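Local coordinates for protein BugD (Bordetella pertussis Tohama I, PDB 2F5X) that acts as a periplasmic solute-binding receptor that holds aspartic acid in its pocket and probably hands it to a tripartite tricarboxylate-type transporter, at residues 110-115 with 191-196; 205-210 with 220-225; 211-216 with 232-237. All coordinates share one frame; numbering follows the deposited sequence.

How the contacts relate
Contact 1 uses strand 102-117, and contacts 2 and 3 adjoin it; their centres lie 10 to 11 Å apart. Contact 1 lies nearest the ligand: the side chain of Gln-192 is about 3 Å from the bound aspartic acid, whereas that of Val-235 in contact 3 is about 9 Å away. Strand 102-117 also bonds to both other contacts. Ile-115 N lies 2.9 Å from Ala-209 O of contact 2, and in contact 3 Thr-211 N lies 2.9 Å from Met-113 O. Contacts 2 and 3 alternate along the chain, and both involve the long connection between strands 206-210 and 236-244, where Arg-215 NH1 meets Pro-220 O at 2.9 Å.

Contact 1. Residues 110-115 with 191-196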
ATOM      1  N   ASP A 110       0.210   5.655   7.302  1.00  9.24           N
ATOM      2  CA  ASP A 110       0.919   4.388   7.467  1.00 10.03           C
ATOM      3  C   ASP A 110      -0.139   3.322   7.798  1.00  9.61           C
ATOM      4  O   ASP A 110      -0.853   3.438   8.797  1.00  9.76           O
ATOM      5  CB  ASP A 110       1.962   4.539   8.584  1.00 10.44           C
ATOM      6  CG  ASP A 110       2.848   3.321   8.746  1.00 12.66           C
ATOM      7  OD1 ASP A 110       2.780   2.373   7.935  1.00 12.60           O
ATOM      8  OD2 ASP A 110       3.658   3.237   9.694  1.00 17.36           O
ATOM      9  N   VAL A 111      -0.249   2.305   6.941  1.00  9.04           N
ATOM     10  CA  VAL A 111      -1.347   1.328   7.012  1.00  8.83           C
ATOM     11  C   VAL A 111      -0.817  -0.062   7.326  1.00  9.03           C
ATOM     12  O   VAL A 111       0.059  -0.558   6.621  1.00  9.43           O
ATOM     13  CB  VAL A 111      -2.148   1.299   5.679  1.00  8.58           C
ATOM     14  CG1 VAL A 111      -3.427   0.439   5.791  1.00  8.30           C
ATOM     15  CG2 VAL A 111      -2.510   2.731   5.247  1.00  8.62           C
ATOM     16  N   PRO A 112      -1.367  -0.716   8.351  1.00  8.93           N
ATOM     17  CA  PRO A 112      -0.949  -2.082   8.679  1.00  9.15           C
ATOM     18  C   PRO A 112      -1.630  -3.093   7.768  1.00  9.16           C
ATOM     19  O   PRO A 112      -2.590  -2.757   7.062  1.00  8.90           O
ATOM     20  CB  PRO A 112      -1.409  -2.247  10.133  1.00 10.07           C
ATOM     21  CG  PRO A 112      -2.638  -1.360  10.240  1.00 10.14           C
ATOM     22  CD  PRO A 112      -2.403  -0.214   9.277  1.00  9.12           C
HETATM   23  N   MSE A 113      -1.124  -4.317   7.770  1.00  8.81           N
HETATM   24  CA  MSE A 113      -1.710  -5.370   6.949  1.00  9.08           C
HETATM   25  C   MSE A 113      -2.282  -6.530   7.775  1.00  8.72           C
HETATM   26  O   MSE A 113      -1.902  -6.734   8.940  1.00  8.86           O
HETATM   27  CB  MSE A 113      -0.700  -5.839   5.903  1.00  8.30           C
HETATM   28  CG  MSE A 113      -0.193  -4.675   5.035  1.00 10.39           C
HETATM   29 SE   MSE A 113       1.057  -5.276   3.726  1.00 13.62          SE
HETATM   30  CE  MSE A 113      -0.270  -6.068   2.482  1.00 10.57           C
ATOM     31  N   THR A 114      -3.217  -7.254   7.163  1.00  8.67           N
ATOM     32  CA  THR A 114      -3.837  -8.434   7.748  1.00  8.87           C
ATOM     33  C   THR A 114      -3.647  -9.628   6.832  1.00  9.09           C
ATOM     34  O   THR A 114      -3.843  -9.513   5.615  1.00  8.92           O
ATOM     35  CB  THR A 114      -5.365  -8.228   7.915  1.00  8.56           C
ATOM     36  OG1 THR A 114      -5.926  -7.780   6.666  1.00  9.03           O
ATOM     37  CG2 THR A 114      -5.653  -7.098   8.911  1.00  8.58           C
ATOM     38  N   ILE A 115      -3.280 -10.768   7.418  1.00  9.14           N
ATOM     39  CA  ILE A 115      -3.249 -12.045   6.701  1.00  9.75           C
ATOM     40  C   ILE A 115      -4.660 -12.617   6.757  1.00  9.07           C
ATOM     41  O   ILE A 115      -5.175 -12.879   7.843  1.00  8.74           O
ATOM     42  CB  ILE A 115      -2.250 -13.036   7.361  1.00 10.04           C
ATOM     43  CG1 ILE A 115      -0.838 -12.435   7.456  1.00 13.84           C
ATOM     44  CG2 ILE A 115      -2.263 -14.419   6.632  1.00 11.00           C
ATOM     45  CD1 ILE A 115      -0.037 -12.542   6.231  1.00 19.22           C
ATOM     46  N   ASP A 191      -3.182  -8.162   2.941  1.00  8.41           N
ATOM     47  CA  ASP A 191      -3.767  -6.938   2.363  1.00  8.10           C
ATOM     48  C   ASP A 191      -3.921  -5.881   3.468  1.00  8.38           C
ATOM     49  O   ASP A 191      -3.885  -6.209   4.664  1.00  8.68           O
ATOM     50  CB  ASP A 191      -5.082  -7.321   1.660  1.00  8.24           C
ATOM     51  CG  ASP A 191      -5.748  -6.175   0.893  1.00  7.93           C
ATOM     52  OD1 ASP A 191      -5.132  -5.128   0.566  1.00  7.81           O
ATOM     53  OD2 ASP A 191      -6.935  -6.292   0.533  1.00  9.38           O
ATOM     54  N   GLN A 192      -4.036  -4.620   3.073  1.00  8.36           N
ATOM     55  CA  GLN A 192      -4.078  -3.504   4.024  1.00  7.69           C
ATOM     56  C   GLN A 192      -5.432  -3.372   4.690  1.00  8.14           C
ATOM     57  O   GLN A 192      -6.450  -3.679   4.067  1.00  8.44           O
ATOM     58  CB  GLN A 192      -3.738  -2.209   3.313  1.00  7.69           C
ATOM     59  CG  GLN A 192      -2.302  -2.172   2.790  1.00  7.65           C
ATOM     60  CD  GLN A 192      -2.171  -1.163   1.679  1.00  8.12           C
ATOM     61  OE1 GLN A 192      -2.094  -1.527   0.499  1.00 11.76           O
ATOM     62  NE2 GLN A 192      -2.181   0.097   2.038  1.00  8.26           N
ATOM     63  N   THR A 193      -5.442  -2.914   5.947  1.00  8.33           N
ATOM     64  CA  THR A 193      -6.696  -2.733   6.693  1.00  8.83           C
ATOM     65  C   THR A 193      -7.670  -1.738   6.050  1.00  8.94           C
ATOM     66  O   THR A 193      -8.871  -1.811   6.288  1.00  9.15           O
ATOM     67  CB  THR A 193      -6.436  -2.347   8.169  1.00  8.99           C
ATOM     68  OG1 THR A 193      -5.647  -1.148   8.233  1.00 10.06           O
ATOM     69  CG2 THR A 193      -5.587  -3.417   8.863  1.00  9.85           C
ATOM     70  N   THR A 194      -7.164  -0.824   5.228  1.00  8.69           N
ATOM     71  CA  THR A 194      -8.035   0.097   4.486  1.00  8.66           C
ATOM     72  C   THR A 194      -8.855  -0.640   3.430  1.00  9.18           C
ATOM     73  O   THR A 194      -9.808  -0.073   2.872  1.00  9.95           O
ATOM     74  CB  THR A 194      -7.200   1.174   3.788  1.00  8.28           C
ATOM     75  OG1 THR A 194      -6.034   0.549   3.241  1.00  8.06           O
ATOM     76  CG2 THR A 194      -6.672   2.199   4.800  1.00  8.72           C
ATOM     77  N   ASN A 195      -8.479  -1.889   3.139  1.00  9.25           N
ATOM     78  CA  ASN A 195      -9.283  -2.746   2.261  1.00  9.87           C
ATOM     79  C   ASN A 195      -9.955  -3.934   2.958  1.00 10.10           C
ATOM     80  O   ASN A 195     -11.005  -4.426   2.496  1.00 11.09           O
ATOM     81  CB  ASN A 195      -8.451  -3.241   1.067  1.00  9.10           C
ATOM     82  CG  ASN A 195      -9.317  -3.751  -0.078  1.00 10.49           C
ATOM     83  OD1 ASN A 195     -10.256  -3.073  -0.511  1.00 12.86           O
ATOM     84  ND2 ASN A 195      -9.007  -4.949  -0.571  1.00 10.67           N
ATOM     85  N   THR A 196      -9.372  -4.399   4.061  1.00  9.80           N
ATOM     86  CA  THR A 196      -9.827  -5.657   4.662  1.00  9.57           C
ATOM     87  C   THR A 196     -10.744  -5.492   5.865  1.00  9.65           C
ATOM     88  O   THR A 196     -11.445  -6.436   6.221  1.00  9.74           O
ATOM     89  CB  THR A 196      -8.652  -6.543   5.101  1.00  9.42           C
ATOM     90  OG1 THR A 196      -7.910  -5.872   6.126  1.00  8.33           O
ATOM     91  CG2 THR A 196      -7.671  -6.779   3.971  1.00  9.72           C
TER
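Thr-114 meets the segment 191-196 through its backbone and through both branches of its side chain. Its N-H gives a nearly straight bond to Asp-191 (N to O 2.8 Å, 170° at the hydrogen), and Asp-191 N returns one to Thr-114 O, which makes the two residues a hydrogen-bonded antiparallel pair. With OG1 set between the backbone N and the carbonyl carbon (chi1 51°), the hydroxyl reaches across to the first turn of the helix, where Thr-114 OG1 and Thr-196 OG1 share a hydrogen bond of 2.8 Å. The methyl takes a different partner: Thr-114 CG2 lies 3.7 Å from Thr-193 CG2, the two side chains crossing at about a right angle.

Thr-193, just after the N-cap residue Gln-192, keeps the strand pairing alive as the helix begins, because its N-H still bonds back to the strand (Thr-193 N to Pro-112 O 3.1 Å). Its hydroxyl oxygen lies against ring atoms CD and CG of Pro-112 (Thr-193 OG1 to Pro-112 CD 3.5 Å) and is hydrogen-bonded to Leu-275 O.

Val-111 supplies the apolar end. CG1, anti to the backbone N (chi1 -172°), touches both Gln-192 CB and Thr-194 OG1, at 3.6 Å from each. The amide NE2 of Gln-192 lies against Val-111 CB, while its OE1 accepts a hydrogen bond from the amino group of the bound aspartic acid, so this packing probably helps to place a residue of the pocket.

The whole contact is buried. Helix 150-162 packs on Met-113 and Gln-192 through Ala-150, Pro-30 of helix 30-46 touches Gln-192 and Thr-194, and strand 236-244 runs alongside, with Ile-237 and His-239 against the side chains of Met-113, Gln-192 and Val-111.

Contact 2. Residues 205-210 with 220-225; sequences VKAYAV and PDLPTM
Leu-222 rests its branched end on the strand 206-210 at two places. CD2 touches Ala-207 CB at 3.7 Å and also lies against the carbonyl oxygen of that residue, while CD1 fits between Ala-207 CB and a methyl of Val-210. The side chains of Val-210 and Leu-222 cross at about a right angle, with Val-210 CG1 to Leu-222 CB at 3.9 Å. The next residue continues the line: Tyr-208 O points at CD and CG of the Pro-223 ring, 3.3 Å from CD. Farther on, the selenium of selenomethionine Met-225 lies 3.7 Å from Ala-209 CB. That side chain is bent at both chi2 (-68°) and chi3 (-80°), and its end leads away from the strand toward Tyr-230 and Phe-233.

Two backbone bonds join the loop to the strand's end. Val-210 N donates to Pro-223 O (2.8 Å), and Met-225 N to Val-210 O (2.9 Å), the second nearly in line with the carbonyl. They enclose Thr-224 in a single beta bridge to Val-210, so the returning loop joins the strand without becoming a strand itself; the end-to-end directions of 207-210 and 222-225 differ by 52°.

Behind the bridge, the strand carries a beta bulge. Tyr-208 and Ala-209 both bond to Ile-115 of strand 102-117, and Tyr-208 has a helix-like psi of -37°. Ala-209 N is buried with no partner in the model; Ala-209 CA makes a CA-H...O contact with Pro-223 O. Outside the contact, Tyr-208 OH is hydrogen-bonded to Pro-123 O. On the loop side, Thr-224 OG1 is hydrogen-bonded to Glu-227 N and Thr-224 O to Ser-228 OG.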
ATOM      1  N   VAL A 205     -14.461 -12.877   5.599  1.00 12.51           N
ATOM      2  CA  VAL A 205     -13.200 -13.575   5.334  1.00 11.73           C
ATOM      3  C   VAL A 205     -12.627 -14.107   6.644  1.00 11.31           C
ATOM      4  O   VAL A 205     -12.970 -13.605   7.710  1.00 12.02           O
ATOM      5  CB  VAL A 205     -12.159 -12.661   4.634  1.00 10.90           C
ATOM      6  CG1 VAL A 205     -12.680 -12.199   3.275  1.00 12.03           C
ATOM      7  CG2 VAL A 205     -11.768 -11.452   5.513  1.00 11.56           C
ATOM      8  N   LYS A 206     -11.761 -15.113   6.557  1.00 10.66           N
ATOM      9  CA  LYS A 206     -11.013 -15.593   7.721  1.00 10.68           C
ATOM     10  C   LYS A 206      -9.865 -14.635   7.969  1.00 10.18           C
ATOM     11  O   LYS A 206      -9.234 -14.156   7.018  1.00  9.92           O
ATOM     12  CB  LYS A 206     -10.471 -17.011   7.491  1.00 10.64           C
ATOM     13  CG  LYS A 206     -11.555 -18.090   7.358  1.00 14.22           C
ATOM     14  CD  LYS A 206     -12.145 -18.444   8.703  1.00 18.15           C
ATOM     15  CE  LYS A 206     -11.563 -19.740   9.223  1.00 20.18           C
ATOM     16  NZ  LYS A 206     -12.295 -20.984   8.817  1.00 16.77           N
ATOM     17  N   ALA A 207      -9.606 -14.318   9.236  1.00 10.01           N
ATOM     18  CA  ALA A 207      -8.556 -13.353   9.556  1.00  9.94           C
ATOM     19  C   ALA A 207      -7.637 -13.938  10.616  1.00 10.00           C
ATOM     20  O   ALA A 207      -8.112 -14.446  11.628  1.00  9.67           O
ATOM     21  CB  ALA A 207      -9.168 -12.021  10.017  1.00 10.68           C
ATOM     22  N   TYR A 208      -6.326 -13.869  10.380  1.00  9.65           N
ATOM     23  CA  TYR A 208      -5.362 -14.629  11.190  1.00  9.72           C
ATOM     24  C   TYR A 208      -4.371 -13.811  12.009  1.00  9.64           C
ATOM     25  O   TYR A 208      -4.018 -14.192  13.125  1.00  9.37           O
ATOM     26  CB  TYR A 208      -4.595 -15.603  10.297  1.00  9.70           C
ATOM     27  CG  TYR A 208      -5.502 -16.597   9.613  1.00  9.46           C
ATOM     28  CD1 TYR A 208      -5.954 -17.737  10.284  1.00  9.52           C
ATOM     29  CD2 TYR A 208      -5.922 -16.392   8.298  1.00  9.82           C
ATOM     30  CE1 TYR A 208      -6.786 -18.663   9.651  1.00  8.95           C
ATOM     31  CE2 TYR A 208      -6.762 -17.303   7.666  1.00  8.46           C
ATOM     32  CZ  TYR A 208      -7.194 -18.430   8.349  1.00  8.47           C
ATOM     33  OH  TYR A 208      -8.024 -19.322   7.712  1.00  8.63           O
ATOM     34  N   ALA A 209      -3.910 -12.698  11.452  1.00  9.87           N
ATOM     35  CA  ALA A 209      -2.826 -11.946  12.072  1.00  9.72           C
ATOM     36  C   ALA A 209      -2.663 -10.584  11.428  1.00  9.73           C
ATOM     37  O   ALA A 209      -3.104 -10.365  10.300  1.00 10.35           O
ATOM     38  CB  ALA A 209      -1.507 -12.724  11.959  1.00  9.72           C
ATOM     39  N   VAL A 210      -1.994  -9.687  12.144  1.00 10.28           N
ATOM     40  CA  VAL A 210      -1.645  -8.368  11.612  1.00 10.19           C
ATOM     41  C   VAL A 210      -0.124  -8.222  11.523  1.00 10.47           C
ATOM     42  O   VAL A 210       0.605  -8.977  12.166  1.00 10.26           O
ATOM     43  CB  VAL A 210      -2.247  -7.228  12.466  1.00  9.99           C
ATOM     44  CG1 VAL A 210      -3.778  -7.265  12.383  1.00 11.42           C
ATOM     45  CG2 VAL A 210      -1.768  -7.318  13.935  1.00 10.10           C
ATOM     46  N   PRO A 220      -8.821  -5.959  17.438  1.00 14.87           N
ATOM     47  CA  PRO A 220      -8.074  -6.309  18.653  1.00 15.32           C
ATOM     48  C   PRO A 220      -7.856  -7.806  18.881  1.00 15.47           C
ATOM     49  O   PRO A 220      -6.975  -8.149  19.665  1.00 16.34           O
ATOM     50  CB  PRO A 220      -8.927  -5.701  19.779  1.00 15.62           C
ATOM     51  CG  PRO A 220     -10.294  -5.609  19.219  1.00 15.53           C
ATOM     52  CD  PRO A 220     -10.129  -5.359  17.752  1.00 15.25           C
ATOM     53  N   ASP A 221      -8.613  -8.666  18.205  1.00 15.22           N
ATOM     54  CA  ASP A 221      -8.471 -10.110  18.386  1.00 15.12           C
ATOM     55  C   ASP A 221      -7.448 -10.757  17.462  1.00 14.06           C
ATOM     56  O   ASP A 221      -7.212 -11.963  17.547  1.00 13.98           O
ATOM     57  CB  ASP A 221      -9.828 -10.812  18.244  1.00 15.72           C
ATOM     58  CG  ASP A 221     -10.794 -10.438  19.351  1.00 18.33           C
ATOM     59  OD1 ASP A 221     -10.335 -10.119  20.474  1.00 22.12           O
ATOM     60  OD2 ASP A 221     -12.037 -10.431  19.194  1.00 22.09           O
ATOM     61  N   LEU A 222      -6.825  -9.974  16.586  1.00 13.40           N
ATOM     62  CA  LEU A 222      -5.816 -10.538  15.695  1.00 12.48           C
ATOM     63  C   LEU A 222      -4.424 -10.353  16.276  1.00 12.35           C
ATOM     64  O   LEU A 222      -4.010  -9.218  16.546  1.00 12.45           O
ATOM     65  CB  LEU A 222      -5.898  -9.909  14.300  1.00 11.87           C
ATOM     66  CG  LEU A 222      -7.239 -10.009  13.550  1.00 11.71           C
ATOM     67  CD1 LEU A 222      -7.107  -9.349  12.171  1.00 10.40           C
ATOM     68  CD2 LEU A 222      -7.734 -11.451  13.418  1.00 11.67           C
ATOM     69  N   PRO A 223      -3.689 -11.453  16.452  1.00 11.82           N
ATOM     70  CA  PRO A 223      -2.325 -11.357  16.971  1.00 11.97           C
ATOM     71  C   PRO A 223      -1.414 -10.744  15.923  1.00 11.75           C
ATOM     72  O   PRO A 223      -1.672 -10.867  14.708  1.00 11.02           O
ATOM     73  CB  PRO A 223      -1.933 -12.824  17.218  1.00 12.13           C
ATOM     74  CG  PRO A 223      -2.751 -13.602  16.218  1.00 11.76           C
ATOM     75  CD  PRO A 223      -4.077 -12.851  16.154  1.00 12.14           C
ATOM     76  N   THR A 224      -0.351 -10.095  16.377  1.00 11.75           N
ATOM     77  CA  THR A 224       0.706  -9.710  15.449  1.00 11.64           C
ATOM     78  C   THR A 224       1.473 -10.949  15.013  1.00 11.54           C
ATOM     79  O   THR A 224       1.499 -11.969  15.717  1.00 11.30           O
ATOM     80  CB  THR A 224       1.693  -8.707  16.066  1.00 11.42           C
ATOM     81  OG1 THR A 224       2.424  -9.343  17.120  1.00 12.43           O
ATOM     82  CG2 THR A 224       0.962  -7.555  16.744  1.00 11.87           C
HETATM   83  N   MSE A 225       2.101 -10.858  13.852  1.00 11.44           N
HETATM   84  CA  MSE A 225       2.987 -11.927  13.409  1.00 12.22           C
HETATM   85  C   MSE A 225       4.160 -12.041  14.392  1.00 12.96           C
HETATM   86  O   MSE A 225       4.618 -13.140  14.703  1.00 13.28           O
HETATM   87  CB  MSE A 225       3.466 -11.670  11.983  1.00 11.76           C
HETATM   88  CG  MSE A 225       2.372 -11.848  10.941  1.00 11.77           C
HETATM   89 SE   MSE A 225       1.825 -13.714  10.778  1.00 13.98          SE
HETATM   90  CE  MSE A 225       3.279 -14.364   9.663  1.00 14.37           C
TER

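Contact 3. Residues 211-216 with 232-237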
ATOM      1  N   THR A 211       0.349  -7.264  10.728  1.00 10.16           N
ATOM      2  CA  THR A 211       1.786  -7.101  10.493  1.00 11.30           C
ATOM      3  C   THR A 211       2.392  -5.920  11.241  1.00 11.97           C
ATOM      4  O   THR A 211       3.545  -5.551  11.002  1.00 12.45           O
ATOM      5  CB  THR A 211       2.073  -6.924   8.998  1.00 10.93           C
ATOM      6  OG1 THR A 211       1.392  -5.748   8.537  1.00 10.57           O
ATOM      7  CG2 THR A 211       1.479  -8.079   8.182  1.00 10.93           C
ATOM      8  N   SER A 212       1.606  -5.315  12.126  1.00 12.93           N
ATOM      9  CA  SER A 212       2.085  -4.223  12.968  1.00 13.84           C
ATOM     10  C   SER A 212       2.879  -4.750  14.171  1.00 14.87           C
ATOM     11  O   SER A 212       2.834  -5.943  14.473  1.00 14.65           O
ATOM     12  CB  SER A 212       0.901  -3.368  13.423  1.00 13.88           C
ATOM     13  OG  SER A 212      -0.156  -4.201  13.863  1.00 13.94           O
ATOM     14  N   LEU A 213       3.622  -3.857  14.830  1.00 16.20           N
ATOM     15  CA  LEU A 213       4.427  -4.206  16.004  1.00 17.58           C
ATOM     16  C   LEU A 213       3.531  -4.441  17.222  1.00 17.74           C
ATOM     17  O   LEU A 213       3.822  -5.277  18.079  1.00 18.13           O
ATOM     18  CB  LEU A 213       5.468  -3.103  16.282  1.00 18.10           C
ATOM     19  CG  LEU A 213       6.403  -3.162  17.500  1.00 20.54           C
ATOM     20  CD1 LEU A 213       7.521  -4.166  17.283  1.00 22.18           C
ATOM     21  CD2 LEU A 213       6.986  -1.777  17.793  1.00 22.56           C
ATOM     22  N   LYS A 214       2.434  -3.698  17.284  1.00 18.14           N
ATOM     23  CA  LYS A 214       1.429  -3.888  18.318  1.00 18.47           C
ATOM     24  C   LYS A 214       0.129  -4.195  17.608  1.00 17.62           C
ATOM     25  O   LYS A 214       0.005  -3.945  16.408  1.00 17.33           O
ATOM     26  CB  LYS A 214       1.297  -2.627  19.175  1.00 19.38           C
ATOM     27  CG  LYS A 214       2.457  -2.425  20.158  1.00 22.68           C
ATOM     28  CD  LYS A 214       3.566  -1.573  19.540  1.00 27.09           C
ATOM     29  CE  LYS A 214       4.523  -1.026  20.587  1.00 28.34           C
ATOM     30  NZ  LYS A 214       5.474  -2.060  21.091  1.00 29.90           N
ATOM     31  N   ARG A 215      -0.836  -4.743  18.334  1.00 16.59           N
ATOM     32  CA  ARG A 215      -2.115  -5.089  17.722  1.00 16.09           C
ATOM     33  C   ARG A 215      -2.823  -3.855  17.169  1.00 15.76           C
ATOM     34  O   ARG A 215      -2.634  -2.733  17.660  1.00 15.68           O
ATOM     35  CB  ARG A 215      -3.017  -5.836  18.704  1.00 15.94           C
ATOM     36  CG  ARG A 215      -2.607  -7.279  18.910  1.00 15.39           C
ATOM     37  CD  ARG A 215      -3.594  -8.095  19.713  1.00 15.01           C
ATOM     38  NE  ARG A 215      -3.074  -9.427  20.022  1.00 14.05           N
ATOM     39  CZ  ARG A 215      -3.832 -10.482  20.303  1.00 15.97           C
ATOM     40  NH1 ARG A 215      -5.156 -10.378  20.307  1.00 16.62           N
ATOM     41  NH2 ARG A 215      -3.269 -11.649  20.586  1.00 16.63           N
ATOM     42  N   VAL A 216      -3.602  -4.079  16.117  1.00 15.32           N
ATOM     43  CA  VAL A 216      -4.426  -3.054  15.495  1.00 15.23           C
ATOM     44  C   VAL A 216      -5.674  -2.882  16.363  1.00 15.37           C
ATOM     45  O   VAL A 216      -6.466  -3.809  16.491  1.00 15.88           O
ATOM     46  CB  VAL A 216      -4.783  -3.467  14.035  1.00 15.21           C
ATOM     47  CG1 VAL A 216      -5.779  -2.494  13.388  1.00 14.38           C
ATOM     48  CG2 VAL A 216      -3.511  -3.585  13.189  1.00 15.29           C
ATOM     49  N   GLY A 232      10.352  -9.993  14.038  1.00 18.92           N
ATOM     50  CA  GLY A 232      10.678  -8.994  13.029  1.00 18.49           C
ATOM     51  C   GLY A 232       9.772  -8.943  11.808  1.00 17.89           C
ATOM     52  O   GLY A 232      10.034  -8.180  10.856  1.00 18.54           O
ATOM     53  N   PHE A 233       8.719  -9.756  11.808  1.00 16.47           N
ATOM     54  CA  PHE A 233       7.742  -9.718  10.728  1.00 15.27           C
ATOM     55  C   PHE A 233       6.863  -8.490  10.921  1.00 15.42           C
ATOM     56  O   PHE A 233       5.776  -8.569  11.511  1.00 15.71           O
ATOM     57  CB  PHE A 233       6.891 -10.991  10.700  1.00 14.83           C
ATOM     58  CG  PHE A 233       6.178 -11.222   9.395  1.00 13.56           C
ATOM     59  CD1 PHE A 233       6.535 -12.292   8.583  1.00 13.14           C
ATOM     60  CD2 PHE A 233       5.150 -10.370   8.974  1.00 13.65           C
ATOM     61  CE1 PHE A 233       5.873 -12.527   7.380  1.00 13.07           C
ATOM     62  CE2 PHE A 233       4.490 -10.583   7.765  1.00 13.57           C
ATOM     63  CZ  PHE A 233       4.852 -11.666   6.966  1.00 13.13           C
ATOM     64  N   GLU A 234       7.348  -7.358  10.425  1.00 14.92           N
ATOM     65  CA  GLU A 234       6.659  -6.087  10.590  1.00 15.22           C
ATOM     66  C   GLU A 234       6.564  -5.415   9.237  1.00 14.35           C
ATOM     67  O   GLU A 234       7.573  -5.292   8.525  1.00 14.00           O
ATOM     68  CB  GLU A 234       7.418  -5.195  11.583  1.00 16.30           C
ATOM     69  CG  GLU A 234       7.243  -5.600  13.043  1.00 21.06           C
ATOM     70  CD  GLU A 234       8.524  -5.482  13.861  1.00 27.36           C
ATOM     71  OE1 GLU A 234       9.399  -4.660  13.502  1.00 30.68           O
ATOM     72  OE2 GLU A 234       8.652  -6.206  14.878  1.00 30.08           O
ATOM     73  N   VAL A 235       5.343  -5.031   8.860  1.00 13.49           N
ATOM     74  CA  VAL A 235       5.103  -4.319   7.609  1.00 13.15           C
ATOM     75  C   VAL A 235       4.111  -3.204   7.847  1.00 12.51           C
ATOM     76  O   VAL A 235       2.955  -3.458   8.209  1.00 12.68           O
ATOM     77  CB  VAL A 235       4.488  -5.216   6.495  1.00 12.88           C
ATOM     78  CG1 VAL A 235       4.468  -4.460   5.156  1.00 14.35           C
ATOM     79  CG2 VAL A 235       5.226  -6.524   6.357  1.00 15.03           C
ATOM     80  N   GLY A 236       4.569  -1.974   7.641  1.00 11.24           N
ATOM     81  CA  GLY A 236       3.696  -0.813   7.650  1.00 10.57           C
ATOM     82  C   GLY A 236       3.744  -0.145   6.292  1.00 10.09           C
ATOM     83  O   GLY A 236       4.816   0.285   5.823  1.00 10.88           O
ATOM     84  N   ILE A 237       2.586  -0.056   5.643  1.00  9.04           N
ATOM     85  CA  ILE A 237       2.548   0.475   4.286  1.00  8.40           C
ATOM     86  C   ILE A 237       2.350   1.987   4.344  1.00  8.10           C
ATOM     87  O   ILE A 237       1.217   2.488   4.371  1.00  8.19           O
ATOM     88  CB  ILE A 237       1.463  -0.256   3.466  1.00  8.11           C
ATOM     89  CG1 ILE A 237       1.777  -1.766   3.406  1.00  7.88           C
ATOM     90  CG2 ILE A 237       1.342   0.319   2.039  1.00  9.08           C
ATOM     91  CD1 ILE A 237       3.144  -2.146   2.804  1.00  7.45           C
TER
HETATM   92  O   HOH W   1       3.969  -8.339  13.528  1.00 15.43           O
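Thr-211 OG1 takes part in two hydrogen bonds: it donates to Val-235 O (2.8 Å) and is bonded to the backbone N of Met-113 in strand 102-117. The first bond lies in the carbonyl plane of Val-235 and uses a lone pair. What brings the hydroxyl there is its setting between the backbone N and the carbonyl carbon (chi1 61°). The backbone completes a second link between the same two residues, Val-235 N giving its proton to Thr-211 O at 2.8 Å. Thr-211 therefore meets both the N-H and the C=O of Val-235, one with its main chain and one with its side chain. Its carbonyl oxygen is further approached by a CA-H, with Glu-234 CA 3.2 Å away.

The methyl of Thr-211 turns to the aromatic side. CG2 comes up to the edge of the Phe-233 ring, near its plane, at 3.9 Å from CE2. Phe-233 itself is the centre of an inverse gamma turn, closed by a weak bond from Glu-234 N to Gly-232 O, and its ring packs on Met-157 of helix 150-162. Nearer the surface a single water donates to both Ser-212 O and Phe-233 O (2.7 Å to the latter), bridging the two segments. Past it, Leu-213 CD1 lies 3.4 Å from Glu-234 OE2, a methyl of an exposed leucine against a carboxylate oxygen.

The direct links are thus mostly polar, two hydrogen bonds between Thr-211 and Val-235, with one water adding an indirect link. Through its OG1, Thr-211 ties Val-235, just before strand 236-244, to Met-113 of strand 102-117, and Ile-237 beyond it touches Gln-192 of the ligand pocket.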